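Local coordinates for oligopeptide ABC transporter, periplasmic oligopeptide-binding protein, putative (Thermotoga maritima MSB8, PDB 5IPW), which probably binds oligopeptides in the periplasm and hands them to an ABC transporter for passage across the membrane, at residues N335-A338 against S339-S342; N370-E373 against I374-L378; T446-F449 against H450-W454. One frame throughout, in Å; residues are numbered along the deposited sequence.

Along the chain the three contacts follow in numerical order, all on the same side of the molecule's centre. Interaction 1 leads out of strand 326-333 of one sheet into strand 340-343 of another, a five-stranded mixed sheet. Interaction 2 opens helix 371-379, and interaction 3 opens helix 448-462 beside that second sheet. Centres lie about 12 Å apart for interactions 1 and 3, and about 14 Å for the other two pairs. Residues 446-454 touch both others: Trp454 packs on Ile341, while Leu378 packs on Val453 and Asp452. Helix 448-462 thus ties the entering strand to helix 371-379 within one lobe.

Interaction 1: N335-A338 against S339-S342; sequences NGSA and SRIS
Ser337 lays its hydroxyl over the start of the next segment, with OG 2.8 Å from the backbone N of Ser339 and CB facing the CB of Arg340. The bond from Ser339 N to OG is bent, with an N-H...O angle of 139°, and because it reaches back two residues it closes an ST turn. Swung opposite its own backbone N (chi1 163°), OG sits beside the Ser337 carbonyl carbon, on the side where the following amides pass. The same torsion brings it alongside Arg340, where OG approaches CB at 3.8 Å. Ser337 OG also has a weak hydrogen bond with Thr591 O.

The chain turns its corner at Ala338 and Ser339, leaving the sheet of strand 326-333 for that of strand 340-343; such a crossing is consistent with the lobe-to-lobe connections of periplasmic binding proteins. The side chains of Ser339 and Arg340 lead elsewhere. Ser339 OG is held by His450 ND1 and Trp454 NE1 of helix 448-462. Arg340 bends at chi2 (79°) and carries its guanidinium away to a salt bridge with Asp516, with NE bonded to Asn493 O. All the touching residues are buried, so the hydroxyl of Ser337 gives the Ser339 amide a polar partner inside the protein, at a corner of the chain.

Interaction 2: N370-E373 against I374-L378; sequences NREE and INEIL
The first turns of helix 371-379 make up this contact, with Asn370 standing at the N-cap position but giving no capping bond from its side chain. The regular backbone bonds begin here: Asn370 O accepts the N-H of Ile374 at 3.2 Å, almost straight at 174°. Arg371 O takes Asn375 N at 2.9 Å, and Glu372 O takes Glu376 N at 3.1 Å, the donor here tilted out of the carbonyl plane. Ile374 points its CG1 branch back along the helix, so that CG1 comes 3.6 Å from Asn370 O.

Residues four apart also meet through their side chains. The carboxylate end of Glu373 crosses Ile377 at a slant, OE1 4.0 Å from CG1; the chain gets there by a bend at chi2 (70°) after CG leaves opposite the backbone N. The exact place of the Ile377 end methyl is doubtful. Glu372 and Glu376 lie in the same relation, CG of Glu372 being 4.0 Å from Glu376 OE2, with their carboxylate planes turned 73° from each other. Glu372 and Glu373, in the first turn, probably gain from the helix dipole, which would offset some of the repulsion among the acidic groups. With an alanine at Glu373, Ile377 would probably lose the carboxylate that crosses its CG1 branch, and the helix start would have one negative charge fewer.

Arg371 reaches across to bond Gly590 O on strand 589-591 and Tyr405 O in a loop. Ile374, Ile377 and Leu378 rest on Met456 of helix 448-462, where Glu373 also touches Tyr460.

Interaction 3: T446-F449 against H450-W454; sequences TGQF and HVDVW
Gly447 O is gripped by two backbone amides: Val451 N at 3.3 Å, nearly straight at 166°, and, by a weak bond, His450 N at 3.0 Å. This is the amino end of helix 448-462, the helix of the beta-alpha-beta unit that runs from strand 440-445 to strand 467-472. Gly447 holds the N-cap position with backbone angles at which any side chain would press on the carbonyl O of Thr446, so glycine suits the corner. The helical pattern then runs on, with Asp452 N bonded to Gln448 O and Val453 N to Phe449 O.

Phe449 carries the side-chain part. With CG turned away from its own backbone N (chi1 163°), the ring lies between the following residue and the one a turn later. Toward His450 it presents an edge: the pair is T-shaped, with centroids 5.0 Å apart and planes at 62°. On one face it receives a methyl of Val453 in a CH-pi contact, CG2 lying 4.0 Å from the Phe449 ring centroid. Besides its bond to Ser339, the imidazole also touches Val445 and Val491 of the sheet. On its Phe449 side, CD2 of the phenyl ring stands 3.8 Å above the plane of the His450 ring, over its centre.

Interaction 1: N335-A338 against S339-S342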
# COMPACT_ATOMS: atom_id res chain seq x y z
N ASN A 335 -9.88 -0.38 -0.31
CA ASN A 335 -10.69 -0.40 0.90
C ASN A 335 -11.80 -1.44 0.82
O ASN A 335 -12.57 -1.48 -0.13
CB ASN A 335 -11.22 0.99 1.26
CG ASN A 335 -11.94 1.67 0.13
OD1 ASN A 335 -12.58 1.02 -0.70
ND2 ASN A 335 -11.85 2.99 0.09
N GLY A 336 -11.86 -2.30 1.84
CA GLY A 336 -12.89 -3.33 1.93
C GLY A 336 -14.28 -2.76 2.18
O GLY A 336 -15.28 -3.44 1.97
N SER A 337 -14.32 -1.51 2.64
CA SER A 337 -15.54 -0.76 2.75
C SER A 337 -15.21 0.71 2.85
O SER A 337 -14.20 1.09 3.43
CB SER A 337 -16.32 -1.17 3.99
OG SER A 337 -17.30 -0.20 4.30
N ALA A 338 -16.08 1.55 2.29
CA ALA A 338 -15.95 2.98 2.46
C ALA A 338 -16.51 3.43 3.81
O ALA A 338 -16.16 4.51 4.30
CB ALA A 338 -16.67 3.71 1.34
N SER A 339 -17.38 2.61 4.41
CA SER A 339 -18.02 2.97 5.67
C SER A 339 -18.61 1.75 6.38
O SER A 339 -19.72 1.34 6.07
CB SER A 339 -19.12 4.01 5.43
OG SER A 339 -19.64 4.51 6.66
N ARG A 340 -17.84 1.19 7.31
CA ARG A 340 -18.27 0.02 8.08
C ARG A 340 -18.55 0.38 9.54
O ARG A 340 -18.28 1.50 9.97
CB ARG A 340 -17.23 -1.12 8.00
CG ARG A 340 -15.78 -0.75 8.29
CD ARG A 340 -15.43 -0.62 9.77
NE ARG A 340 -14.01 -0.32 9.93
CZ ARG A 340 -13.28 -0.54 11.02
NH1 ARG A 340 -13.81 -1.08 12.12
NH2 ARG A 340 -11.99 -0.22 11.02
N ILE A 341 -19.11 -0.57 10.28
CA ILE A 341 -19.47 -0.38 11.68
C ILE A 341 -19.06 -1.59 12.52
O ILE A 341 -19.08 -2.73 12.06
CB ILE A 341 -20.98 -0.12 11.86
CG1 ILE A 341 -21.29 0.40 13.27
CG2 ILE A 341 -21.80 -1.37 11.57
CD1 ILE A 341 -22.73 0.84 13.44
N SER A 342 -18.68 -1.32 13.76
CA SER A 342 -18.53 -2.37 14.75
C SER A 342 -19.33 -1.96 15.98
O SER A 342 -19.41 -0.78 16.32
CB SER A 342 -17.05 -2.63 15.08
OG SER A 342 -16.31 -1.43 15.19

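Interaction 2: N370-E373 against I374-L378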
# COMPACT_ATOMS: atom_id res chain seq x y z
N ASN A 370 -29.53 -2.46 2.58
CA ASN A 370 -29.63 -2.38 1.14
C ASN A 370 -28.39 -1.68 0.57
O ASN A 370 -28.40 -0.47 0.33
CB ASN A 370 -30.91 -1.60 0.77
CG ASN A 370 -31.36 -1.80 -0.68
OD1 ASN A 370 -32.16 -1.01 -1.18
ND2 ASN A 370 -30.88 -2.85 -1.36
N ARG A 371 -27.31 -2.44 0.38
CA ARG A 371 -26.05 -1.88 -0.11
C ARG A 371 -26.20 -1.28 -1.50
O ARG A 371 -25.76 -0.15 -1.75
CB ARG A 371 -24.94 -2.93 -0.13
CG ARG A 371 -24.24 -3.17 1.19
CD ARG A 371 -24.74 -4.42 1.88
NE ARG A 371 -23.98 -4.67 3.10
CZ ARG A 371 -24.21 -5.69 3.94
NH1 ARG A 371 -25.17 -6.57 3.70
NH2 ARG A 371 -23.46 -5.81 5.02
N GLU A 372 -26.81 -2.06 -2.39
CA GLU A 372 -27.13 -1.63 -3.75
C GLU A 372 -27.72 -0.23 -3.77
O GLU A 372 -27.31 0.61 -4.57
CB GLU A 372 -28.11 -2.62 -4.39
CG GLU A 372 -28.55 -2.26 -5.80
CD GLU A 372 -29.92 -2.82 -6.15
OE1 GLU A 372 -30.92 -2.08 -5.99
OE2 GLU A 372 -30.00 -3.99 -6.56
N GLU A 373 -28.67 0.03 -2.88
CA GLU A 373 -29.33 1.33 -2.80
C GLU A 373 -28.33 2.42 -2.40
O GLU A 373 -28.20 3.42 -3.12
CB GLU A 373 -30.51 1.25 -1.82
CG GLU A 373 -31.17 2.56 -1.39
CD GLU A 373 -31.97 3.24 -2.49
OE1 GLU A 373 -31.63 3.09 -3.68
OE2 GLU A 373 -32.94 3.96 -2.14
N ILE A 374 -27.62 2.21 -1.30
CA ILE A 374 -26.60 3.16 -0.82
C ILE A 374 -25.64 3.52 -1.94
O ILE A 374 -25.31 4.71 -2.14
CB ILE A 374 -25.79 2.57 0.37
CG1 ILE A 374 -26.68 2.41 1.61
CG2 ILE A 374 -24.60 3.47 0.73
CD1 ILE A 374 -26.21 1.35 2.58
N ASN A 375 -25.19 2.49 -2.66
CA ASN A 375 -24.41 2.64 -3.88
C ASN A 375 -25.02 3.72 -4.77
O ASN A 375 -24.40 4.76 -5.01
CB ASN A 375 -24.34 1.29 -4.62
CG ASN A 375 -23.00 1.04 -5.30
OD1 ASN A 375 -21.97 1.60 -4.92
ND2 ASN A 375 -23.01 0.17 -6.30
N GLU A 376 -26.26 3.50 -5.20
CA GLU A 376 -26.91 4.35 -6.20
C GLU A 376 -26.95 5.84 -5.83
O GLU A 376 -26.61 6.69 -6.65
CB GLU A 376 -28.35 3.88 -6.49
CG GLU A 376 -28.54 2.41 -6.89
CD GLU A 376 -27.63 1.94 -8.00
OE1 GLU A 376 -27.35 2.73 -8.93
OE2 GLU A 376 -27.20 0.77 -7.96
N ILE A 377 -27.36 6.15 -4.60
CA ILE A 377 -27.66 7.55 -4.25
C ILE A 377 -26.43 8.32 -3.81
O ILE A 377 -26.16 9.41 -4.33
CB ILE A 377 -28.71 7.70 -3.12
CG1 ILE A 377 -29.80 6.63 -3.22
CG2 ILE A 377 -29.33 9.09 -3.14
CD1 ILE A 377 -29.67 5.59 -2.14
N LEU A 378 -25.69 7.77 -2.86
CA LEU A 378 -24.56 8.48 -2.24
C LEU A 378 -23.30 8.41 -3.09
O LEU A 378 -22.54 9.38 -3.18
CB LEU A 378 -24.27 7.92 -0.85
CG LEU A 378 -25.17 8.43 0.27
CD1 LEU A 378 -24.91 7.64 1.53
CD2 LEU A 378 -24.97 9.92 0.51

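Interaction 3: T446-F449 against H450-W454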
# COMPACT_ATOMS: atom_id res chain seq x y z
N THR A 446 -17.83 10.23 12.69
CA THR A 446 -17.21 11.54 12.52
C THR A 446 -17.09 11.83 11.02
O THR A 446 -16.52 11.03 10.27
CB THR A 446 -15.85 11.64 13.24
OG1 THR A 446 -15.27 12.93 13.01
CG2 THR A 446 -14.89 10.55 12.79
N GLY A 447 -17.67 12.94 10.59
CA GLY A 447 -17.67 13.33 9.18
C GLY A 447 -19.03 13.24 8.52
O GLY A 447 -19.69 12.19 8.57
N GLN A 448 -19.44 14.33 7.88
CA GLN A 448 -20.73 14.42 7.20
C GLN A 448 -21.00 13.26 6.24
O GLN A 448 -22.15 12.85 6.06
CB GLN A 448 -20.84 15.74 6.43
CG GLN A 448 -22.21 16.00 5.81
CD GLN A 448 -23.33 15.92 6.82
OE1 GLN A 448 -24.23 15.09 6.70
NE2 GLN A 448 -23.26 16.76 7.85
N PHE A 449 -19.94 12.74 5.63
CA PHE A 449 -20.09 11.63 4.70
C PHE A 449 -20.70 10.44 5.41
O PHE A 449 -21.68 9.88 4.93
CB PHE A 449 -18.74 11.25 4.08
CG PHE A 449 -18.74 9.89 3.44
CD1 PHE A 449 -19.52 9.63 2.32
CD2 PHE A 449 -17.97 8.85 3.98
CE1 PHE A 449 -19.52 8.37 1.73
CE2 PHE A 449 -17.97 7.59 3.39
CZ PHE A 449 -18.75 7.35 2.27
N HIS A 450 -20.12 10.06 6.54
CA HIS A 450 -20.58 8.86 7.27
C HIS A 450 -21.99 9.03 7.85
O HIS A 450 -22.75 8.07 7.92
CB HIS A 450 -19.59 8.49 8.37
CG HIS A 450 -18.32 7.89 7.87
ND1 HIS A 450 -18.25 6.59 7.40
CD2 HIS A 450 -17.07 8.40 7.77
CE1 HIS A 450 -17.01 6.33 7.03
NE2 HIS A 450 -16.27 7.41 7.24
N VAL A 451 -22.31 10.25 8.27
CA VAL A 451 -23.67 10.58 8.71
C VAL A 451 -24.66 10.12 7.64
O VAL A 451 -25.55 9.32 7.91
CB VAL A 451 -23.84 12.10 8.95
CG1 VAL A 451 -25.30 12.48 9.09
CG2 VAL A 451 -23.05 12.54 10.17
N ASP A 452 -24.46 10.62 6.42
CA ASP A 452 -25.34 10.32 5.28
C ASP A 452 -25.52 8.82 5.07
O ASP A 452 -26.64 8.35 4.85
CB ASP A 452 -24.80 10.93 3.99
CG ASP A 452 -24.63 12.43 4.08
OD1 ASP A 452 -25.22 13.03 4.99
OD2 ASP A 452 -23.89 13.00 3.24
N VAL A 453 -24.42 8.09 5.15
CA VAL A 453 -24.44 6.64 4.94
C VAL A 453 -25.39 5.97 5.92
O VAL A 453 -26.32 5.26 5.52
CB VAL A 453 -23.04 6.01 5.12
CG1 VAL A 453 -23.08 4.51 4.88
CG2 VAL A 453 -22.03 6.67 4.18
N TRP A 454 -25.15 6.22 7.21
CA TRP A 454 -25.85 5.50 8.26
C TRP A 454 -27.21 6.11 8.60
O TRP A 454 -28.08 5.42 9.14
CB TRP A 454 -24.94 5.37 9.48
CG TRP A 454 -23.77 4.51 9.14
CD1 TRP A 454 -22.56 4.91 8.65
CD2 TRP A 454 -23.72 3.08 9.20
NE1 TRP A 454 -21.76 3.83 8.43
CE2 TRP A 454 -22.44 2.69 8.75
CE3 TRP A 454 -24.62 2.08 9.59
CZ2 TRP A 454 -22.04 1.35 8.69
CZ3 TRP A 454 -24.23 0.75 9.54
CH2 TRP A 454 -22.95 0.40 9.09